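Local coordinates for glycine cleavage system H protein (Mycobacterium tuberculosis, PDB 3IFT) that probably shuttles the methylamine group of glycine from the P protein to the T protein of the glycine cleavage system, using a covalently bound lipoyl cofactor, at residues A[80-85]-A[121-126]; A[23-26]-A[32-35]; A[14-19]-A[103-108]. All blocks are in the same frame, centred on the assembly; numbering follows the deposited sequence.

Overall arrangement
All three contacts reach the six-stranded antiparallel sheet. Interaction 2 is the hairpin of strands 23-29 and 32-37 within it, built on paired backbone bonds. Interactions 1 and 3 each pack a segment outside the sheet (121-126, 103-108) on one that carries a sheet strand, through mostly buried apolar side chains; interaction 1 adds a bridging water. The centres of interactions 2 and 3 lie about 6 and 7 Å from that of the chain; that of interaction 1 is farther out, about 13 Å. Pro-81 and Ile-82 of interaction 1 pack on Ile-25 and Val-33 of the hairpin. Interaction 3 is more closely tied to interaction 2: strand 17-18 pairs with strand 23-29, and Arg-26 hydrogen-bonds to Tyr-105 O.

Interaction 1 of 3, residues A[80-85]-A[121-126]; sequences APISGK and AALESA
Ile-82 faces the short helix 123-126 and meets two of its residues, Ala-126 and Leu-123. Its two branches divide the work. CG2 of Ile-82 lies against the methyl CB of Ala-126 at 3.7 Å, while CD1 of Ile-82 reaches CD1 of Leu-123 at 3.4 Å. The second pair is tighter than usual for carbon atoms. The split follows from the first torsion of Ile-82 (chi1 62°). CG1 sits between the backbone N and the carbonyl carbon, and CG2 stands anti to the carbonyl carbon. The side chains of Ile-82 and Leu-123 cross at about a right angle and meet through their methyl ends. The same two residues also pack on Val-33 of the sheet and on Val-115 in the loop after strand 111-114.

A polar link lies beside this patch. One water donates to Ser-83 O at 2.7 Å and to Ala-121 O, also at 2.7 Å, and so bridges the two backbones. The helix starts right after Ala-122, its N-cap residue, whose O accepts a bond from Ala-126 N at 2.8 Å. The arrangement is that of a single-turn helix packed on the loop that leads into strand 84-89, within the barrel-sandwich hybrid fold of the H protein.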
loop_
_atom_site.group_PDB
_atom_site.type_symbol
_atom_site.label_atom_id
_atom_site.label_comp_id
_atom_site.label_asym_id
_atom_site.label_seq_id
_atom_site.Cartn_x
_atom_site.Cartn_y
_atom_site.Cartn_z
ATOM N N ALA A 80 -5.579 0.559 5.503
ATOM C CA ALA A 80 -5.297 -0.861 5.599
ATOM C C ALA A 80 -6.107 -1.531 4.479
ATOM O O ALA A 80 -7.337 -1.416 4.444
ATOM C CB ALA A 80 -5.663 -1.386 6.987
ATOM N N PRO A 81 -5.423 -2.149 3.485
ATOM C CA PRO A 81 -6.234 -2.784 2.457
ATOM C C PRO A 81 -6.903 -4.057 2.983
ATOM O O PRO A 81 -7.923 -4.456 2.479
ATOM C CB PRO A 81 -5.200 -3.135 1.354
ATOM C CG PRO A 81 -3.953 -2.482 1.777
ATOM C CD PRO A 81 -3.997 -2.415 3.246
ATOM N N ILE A 82 -6.317 -4.645 4.017
ATOM C CA ILE A 82 -6.865 -5.821 4.679
ATOM C C ILE A 82 -6.737 -5.677 6.177
ATOM O O ILE A 82 -6.038 -4.809 6.664
ATOM C CB ILE A 82 -6.149 -7.118 4.235
ATOM C CG1 ILE A 82 -4.668 -7.102 4.598
ATOM C CG2 ILE A 82 -6.373 -7.355 2.749
ATOM C CD1 ILE A 82 -4.041 -8.524 4.862
ATOM N N SER A 83 -7.476 -6.508 6.892
ATOM C CA SER A 83 -7.398 -6.563 8.323
ATOM C C SER A 83 -6.225 -7.423 8.681
ATOM O O SER A 83 -5.952 -8.440 8.048
ATOM C CB SER A 83 -8.684 -7.162 8.931
ATOM O OG SER A 83 -9.763 -6.292 8.682
ATOM N N GLY A 84 -5.514 -7.010 9.700
ATOM C CA GLY A 84 -4.411 -7.825 10.185
ATOM C C GLY A 84 -3.655 -7.000 11.189
ATOM O O GLY A 84 -4.225 -6.161 11.846
ATOM N N LYS A 85 -2.371 -7.254 11.303
ATOM C CA LYS A 85 -1.519 -6.487 12.170
ATOM C C LYS A 85 -0.361 -6.019 11.354
ATOM O O LYS A 85 0.191 -6.768 10.577
ATOM C CB LYS A 85 -0.997 -7.340 13.355
ATOM N N ALA A 121 -9.752 -12.234 8.842
ATOM C CA ALA A 121 -9.879 -13.038 7.618
ATOM C C ALA A 121 -8.521 -13.580 7.180
ATOM O O ALA A 121 -7.513 -12.843 7.167
ATOM C CB ALA A 121 -10.516 -12.244 6.470
ATOM N N ALA A 122 -8.533 -14.879 6.863
ATOM C CA ALA A 122 -7.472 -15.527 6.136
ATOM C C ALA A 122 -7.216 -14.689 4.911
ATOM O O ALA A 122 -8.123 -14.054 4.358
ATOM C CB ALA A 122 -7.873 -16.939 5.730
ATOM N N LEU A 123 -5.957 -14.704 4.500
ATOM C CA LEU A 123 -5.508 -13.935 3.372
ATOM C C LEU A 123 -6.232 -14.326 2.099
ATOM O O LEU A 123 -6.669 -13.454 1.377
ATOM C CB LEU A 123 -4.007 -14.112 3.204
ATOM C CG LEU A 123 -3.270 -12.877 2.743
ATOM C CD1 LEU A 123 -3.785 -11.652 3.477
ATOM C CD2 LEU A 123 -1.761 -13.108 2.969
ATOM N N GLU A 124 -6.322 -15.625 1.817
ATOM C CA GLU A 124 -7.015 -16.144 0.642
ATOM C C GLU A 124 -8.297 -15.329 0.430
ATOM O O GLU A 124 -8.517 -14.730 -0.629
ATOM C CB GLU A 124 -7.354 -17.623 0.848
ATOM N N SER A 125 -9.081 -15.256 1.493
ATOM C CA SER A 125 -10.338 -14.530 1.504
ATOM C C SER A 125 -10.159 -13.012 1.482
ATOM O O SER A 125 -10.736 -12.361 0.631
ATOM C CB SER A 125 -11.160 -14.987 2.694
ATOM O OG SER A 125 -11.405 -16.381 2.509
ATOM N N ALA A 126 -9.348 -12.462 2.397
ATOM C CA ALA A 126 -9.024 -11.023 2.384
ATOM C C ALA A 126 -8.763 -10.538 0.966
ATOM O O ALA A 126 -9.295 -9.518 0.560
ATOM C CB ALA A 126 -7.818 -10.724 3.275
HETATM O O HOH W 1 -7.488 -10.173 6.587
#

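Interaction 2 of 3, residues A[23-26]-A[32-35]; sequences EWIR and TVRV
The Trp-24 ring has C of Val-35 over one face, 4.0 Å above its plane and toward the rim. Arg-34 O approaches the same ring obliquely, 3.6 Å from CZ3 of Trp-24. The Arg-26 guanidinium takes CZ3 of Trp-24, two residues earlier in the same strand, on one face, and CD of Arg-34 lies at its edge. Trp-24 and Arg-34 run side by side, with CH2 of Trp-24 3.8 Å from CG of Arg-34.

Arg-26 and Arg-34 form a hydrogen-bonded antiparallel pair. Arg-26 N bonds to Arg-34 O and Arg-34 N to Arg-26 O, both at 2.7 Å and nearly straight. Next to it, Ile-25 and Val-35 form a non-hydrogen-bonded pair. CG1 of Ile-25 lies beside the backbone N (chi1 -60°), which leaves CG2 anti to that N and pressed on CB of Val-33 at a tight 3.4 Å.

Trp-24 NE1 meets Pro-104 O, Arg-26 NH2 meets Tyr-105 O, and Arg-34 NE forms a salt bridge with Asp-112. The face with Ile-25, Val-33 and Val-35 is mainly apolar. Glu-23 ends it with a carboxylate, OE1 beside CG1 of Val-35 and OE2 bonded to Tyr-79 N. On the opposite face, outside acceptors hold aromatic and arginine groups.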
loop_
_atom_site.group_PDB
_atom_site.type_symbol
_atom_site.label_atom_id
_atom_site.label_comp_id
_atom_site.label_asym_id
_atom_site.label_seq_id
_atom_site.Cartn_x
_atom_site.Cartn_y
_atom_site.Cartn_z
ATOM N N GLU A 23 -3.530 1.772 -3.448
ATOM C CA GLU A 23 -2.575 0.983 -2.734
ATOM C C GLU A 23 -2.409 -0.306 -3.448
ATOM O O GLU A 23 -3.307 -0.755 -4.148
ATOM C CB GLU A 23 -2.995 0.780 -1.308
ATOM C CG GLU A 23 -2.807 2.085 -0.556
ATOM C CD GLU A 23 -3.335 2.076 0.851
ATOM O OE1 GLU A 23 -3.314 1.003 1.490
ATOM O OE2 GLU A 23 -3.765 3.154 1.311
ATOM N N TRP A 24 -1.233 -0.885 -3.292
ATOM C CA TRP A 24 -1.002 -2.198 -3.839
ATOM C C TRP A 24 -0.739 -3.120 -2.687
ATOM O O TRP A 24 -0.354 -2.692 -1.603
ATOM C CB TRP A 24 0.132 -2.229 -4.863
ATOM C CG TRP A 24 1.426 -1.699 -4.384
ATOM C CD1 TRP A 24 1.867 -0.416 -4.512
ATOM C CD2 TRP A 24 2.453 -2.406 -3.672
ATOM N NE1 TRP A 24 3.135 -0.287 -3.955
ATOM C CE2 TRP A 24 3.516 -1.485 -3.430
ATOM C CE3 TRP A 24 2.584 -3.710 -3.212
ATOM C CZ2 TRP A 24 4.679 -1.836 -2.716
ATOM C CZ3 TRP A 24 3.739 -4.062 -2.548
ATOM C CH2 TRP A 24 4.769 -3.121 -2.289
ATOM N N ILE A 25 -0.956 -4.391 -2.956
ATOM C CA ILE A 25 -0.886 -5.437 -1.950
ATOM C C ILE A 25 -0.189 -6.571 -2.634
ATOM O O ILE A 25 -0.659 -7.067 -3.678
ATOM C CB ILE A 25 -2.283 -5.877 -1.489
ATOM C CG1 ILE A 25 -3.020 -4.686 -0.889
ATOM C CG2 ILE A 25 -2.170 -7.027 -0.443
ATOM C CD1 ILE A 25 -3.985 -3.997 -1.832
ATOM N N ARG A 26 0.972 -6.912 -2.088
ATOM C CA ARG A 26 1.720 -8.058 -2.522
ATOM C C ARG A 26 1.674 -9.154 -1.474
ATOM O O ARG A 26 2.050 -8.939 -0.323
ATOM C CB ARG A 26 3.168 -7.695 -2.753
ATOM C CG ARG A 26 3.962 -8.866 -3.298
ATOM C CD ARG A 26 5.426 -8.488 -3.458
ATOM N NE ARG A 26 5.556 -7.550 -4.544
ATOM C CZ ARG A 26 6.084 -6.337 -4.476
ATOM N NH1 ARG A 26 6.648 -5.889 -3.361
ATOM N NH2 ARG A 26 6.095 -5.580 -5.578
ATOM N N THR A 32 1.179 -12.880 5.163
ATOM C CA THR A 32 1.685 -11.537 5.096
ATOM C C THR A 32 1.439 -10.916 3.734
ATOM O O THR A 32 1.624 -11.549 2.681
ATOM C CB THR A 32 3.195 -11.516 5.378
ATOM O OG1 THR A 32 3.422 -12.069 6.675
ATOM C CG2 THR A 32 3.736 -10.102 5.353
ATOM N N VAL A 33 1.010 -9.666 3.766
ATOM C CA VAL A 33 1.010 -8.873 2.566
ATOM C C VAL A 33 1.924 -7.692 2.799
ATOM O O VAL A 33 2.077 -7.201 3.922
ATOM C CB VAL A 33 -0.379 -8.401 2.161
ATOM C CG1 VAL A 33 -1.242 -9.572 1.770
ATOM C CG2 VAL A 33 -1.027 -7.604 3.293
ATOM N N ARG A 34 2.544 -7.259 1.717
ATOM C CA ARG A 34 3.244 -6.019 1.713
ATOM C C ARG A 34 2.376 -5.006 0.983
ATOM O O ARG A 34 1.672 -5.344 0.041
ATOM C CB ARG A 34 4.579 -6.183 1.037
ATOM C CG ARG A 34 5.352 -4.892 1.011
ATOM C CD ARG A 34 6.825 -5.180 0.984
ATOM N NE ARG A 34 7.284 -5.686 2.266
ATOM C CZ ARG A 34 8.570 -5.824 2.591
ATOM N NH1 ARG A 34 9.505 -5.469 1.731
ATOM N NH2 ARG A 34 8.910 -6.274 3.789
ATOM N N VAL A 35 2.448 -3.765 1.425
ATOM C CA VAL A 35 1.617 -2.711 0.948
ATOM C C VAL A 35 2.415 -1.458 0.627
ATOM O O VAL A 35 3.316 -1.047 1.369
ATOM C CB VAL A 35 0.554 -2.392 2.025
ATOM C CG1 VAL A 35 -0.389 -1.346 1.577
ATOM C CG2 VAL A 35 -0.215 -3.690 2.411
#

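Interaction 3 of 3, residues A[14-19]-A[103-108]; sequences SDLHYT and DPYGAG
Leu-16 meets Tyr-105 because its side chain is extended at the second torsion (chi2 171°), which carries CD1 outward to the ring. Tyr-105 answers with its CG anti to the carbonyl carbon (chi1 -55°); its CB is directed at segment 14-19, and the ring continues to Leu-16. CD1 of Leu-16 comes to 3.4 Å from CD1 of Tyr-105 and to 3.8 Å from CE1 of the same ring. The methyl approaches the ring obliquely. Tyr-18 makes the lighter contact. Its CE1 lies 4.2 Å from CE1 of Tyr-105, and the two side chains cross at about a right angle.

Both tyrosine hydroxyls are held by backbone groups outside the segments. Tyr-105 OH bonds to Asp-11 O and to Asp-39 N. Tyr-18 OH bonds to Pro-13 O. These hydroxyl bonds probably limit movement of the two rings. The Tyr-18 ring also stacks with Tyr-136.

The other segment is a folded turn just after helix 99-102. Asp-103 to Gly-106 is a type I beta turn, which presents Tyr-105 at its third position. Asp-103 O accepts two bonds, from Gly-106 N at 2.8 Å and from Gly-108 N at 2.9 Å, and these donors come from opposite faces of the carbonyl plane. Asp-103 OD2 takes a nearly straight bond from Ala-107 N, 2.8 Å long with an angle of 175° at the hydrogen. This donor sits above the carboxylate plane.

Roles are thus divided. The bonds to Asp-103 hold the turn together, and the turn offers an aromatic ring. Contact with Leu-16 and Tyr-18 is then by apolar packing, while the tyrosine hydroxyls are satisfied by backbone partners from other parts of the chain.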
loop_
_atom_site.group_PDB
_atom_site.type_symbol
_atom_site.label_atom_id
_atom_site.label_comp_id
_atom_site.label_asym_id
_atom_site.label_seq_id
_atom_site.Cartn_x
_atom_site.Cartn_y
_atom_site.Cartn_z
ATOM N N SER A 14 1.256 -6.703 -12.758
ATOM C CA SER A 14 0.198 -7.682 -12.864
ATOM C C SER A 14 0.183 -8.597 -11.662
ATOM O O SER A 14 -0.774 -9.324 -11.487
ATOM C CB SER A 14 0.327 -8.520 -14.152
ATOM O OG SER A 14 1.475 -9.340 -14.078
ATOM N N ASP A 15 1.238 -8.597 -10.833
ATOM C CA ASP A 15 1.330 -9.614 -9.795
ATOM C C ASP A 15 0.863 -9.075 -8.457
ATOM O O ASP A 15 1.030 -9.711 -7.442
ATOM C CB ASP A 15 2.724 -10.222 -9.699
ATOM C CG ASP A 15 3.795 -9.193 -9.393
ATOM O OD1 ASP A 15 3.556 -7.981 -9.571
ATOM O OD2 ASP A 15 4.872 -9.613 -8.953
ATOM N N LEU A 16 0.225 -7.912 -8.471
ATOM C CA LEU A 16 -0.213 -7.275 -7.264
ATOM C C LEU A 16 -1.716 -7.158 -7.241
ATOM O O LEU A 16 -2.389 -7.256 -8.264
ATOM C CB LEU A 16 0.376 -5.878 -7.185
ATOM C CG LEU A 16 1.888 -5.819 -7.064
ATOM C CD1 LEU A 16 2.343 -4.375 -7.233
ATOM C CD2 LEU A 16 2.291 -6.383 -5.751
ATOM N N HIS A 17 -2.236 -6.937 -6.049
ATOM C CA HIS A 17 -3.596 -6.505 -5.913
ATOM C C HIS A 17 -3.564 -5.075 -5.529
ATOM O O HIS A 17 -2.529 -4.557 -5.105
ATOM C CB HIS A 17 -4.333 -7.295 -4.853
ATOM C CG HIS A 17 -4.666 -8.697 -5.270
ATOM N ND1 HIS A 17 -3.845 -9.771 -4.989
ATOM C CD2 HIS A 17 -5.735 -9.204 -5.934
ATOM C CE1 HIS A 17 -4.401 -10.881 -5.447
ATOM N NE2 HIS A 17 -5.548 -10.566 -6.026
ATOM N N TYR A 18 -4.719 -4.443 -5.699
ATOM C CA TYR A 18 -4.854 -3.026 -5.540
ATOM C C TYR A 18 -6.104 -2.672 -4.846
ATOM O O TYR A 18 -7.080 -3.439 -4.818
ATOM C CB TYR A 18 -4.847 -2.335 -6.884
ATOM C CG TYR A 18 -3.598 -2.603 -7.618
ATOM C CD1 TYR A 18 -2.521 -1.764 -7.487
ATOM C CD2 TYR A 18 -3.452 -3.760 -8.366
ATOM C CE1 TYR A 18 -1.329 -2.030 -8.134
ATOM C CE2 TYR A 18 -2.287 -4.040 -9.008
ATOM C CZ TYR A 18 -1.217 -3.177 -8.907
ATOM O OH TYR A 18 -0.023 -3.433 -9.573
ATOM N N THR A 19 -6.076 -1.476 -4.272
ATOM C CA THR A 19 -7.300 -0.855 -3.852
ATOM C C THR A 19 -7.573 0.299 -4.787
ATOM O O THR A 19 -6.654 0.856 -5.418
ATOM C CB THR A 19 -7.190 -0.342 -2.418
ATOM O OG1 THR A 19 -6.297 0.758 -2.387
ATOM C CG2 THR A 19 -6.699 -1.439 -1.463
ATOM N N ASP A 103 10.454 4.174 -6.506
ATOM C CA ASP A 103 10.331 2.740 -6.621
ATOM C C ASP A 103 9.104 2.236 -5.861
ATOM O O ASP A 103 9.225 1.463 -4.921
ATOM C CB ASP A 103 11.643 2.094 -6.170
ATOM C CG ASP A 103 11.695 0.624 -6.460
ATOM O OD1 ASP A 103 10.919 0.131 -7.317
ATOM O OD2 ASP A 103 12.494 -0.047 -5.784
ATOM N N PRO A 104 7.917 2.676 -6.295
ATOM C CA PRO A 104 6.690 2.519 -5.501
ATOM C C PRO A 104 6.345 1.086 -5.157
ATOM O O PRO A 104 5.766 0.837 -4.119
ATOM C CB PRO A 104 5.607 3.118 -6.406
ATOM C CG PRO A 104 6.213 3.157 -7.761
ATOM C CD PRO A 104 7.653 3.385 -7.564
ATOM N N TYR A 105 6.712 0.172 -6.037
ATOM C CA TYR A 105 6.485 -1.256 -5.854
ATOM C C TYR A 105 7.680 -2.008 -5.286
ATOM O O TYR A 105 7.584 -3.197 -5.069
ATOM C CB TYR A 105 6.094 -1.882 -7.161
ATOM C CG TYR A 105 4.919 -1.215 -7.779
ATOM C CD1 TYR A 105 3.688 -1.228 -7.143
ATOM C CD2 TYR A 105 5.036 -0.530 -8.994
ATOM C CE1 TYR A 105 2.587 -0.619 -7.706
ATOM C CE2 TYR A 105 3.941 0.094 -9.547
ATOM C CZ TYR A 105 2.719 0.035 -8.902
ATOM O OH TYR A 105 1.622 0.638 -9.424
ATOM N N GLY A 106 8.798 -1.331 -5.052
ATOM C CA GLY A 106 10.026 -2.033 -4.649
ATOM C C GLY A 106 10.426 -1.508 -3.306
ATOM O O GLY A 106 9.765 -1.787 -2.311
ATOM N N ALA A 107 11.480 -0.684 -3.297
ATOM C CA ALA A 107 12.064 -0.135 -2.086
ATOM C C ALA A 107 11.163 0.910 -1.461
ATOM O O ALA A 107 11.392 1.321 -0.353
ATOM C CB ALA A 107 13.454 0.510 -2.429
ATOM N N GLY A 108 10.159 1.373 -2.201
ATOM C CA GLY A 108 9.249 2.357 -1.700
ATOM C C GLY A 108 8.054 1.764 -1.004
ATOM O O GLY A 108 7.139 2.490 -0.682
#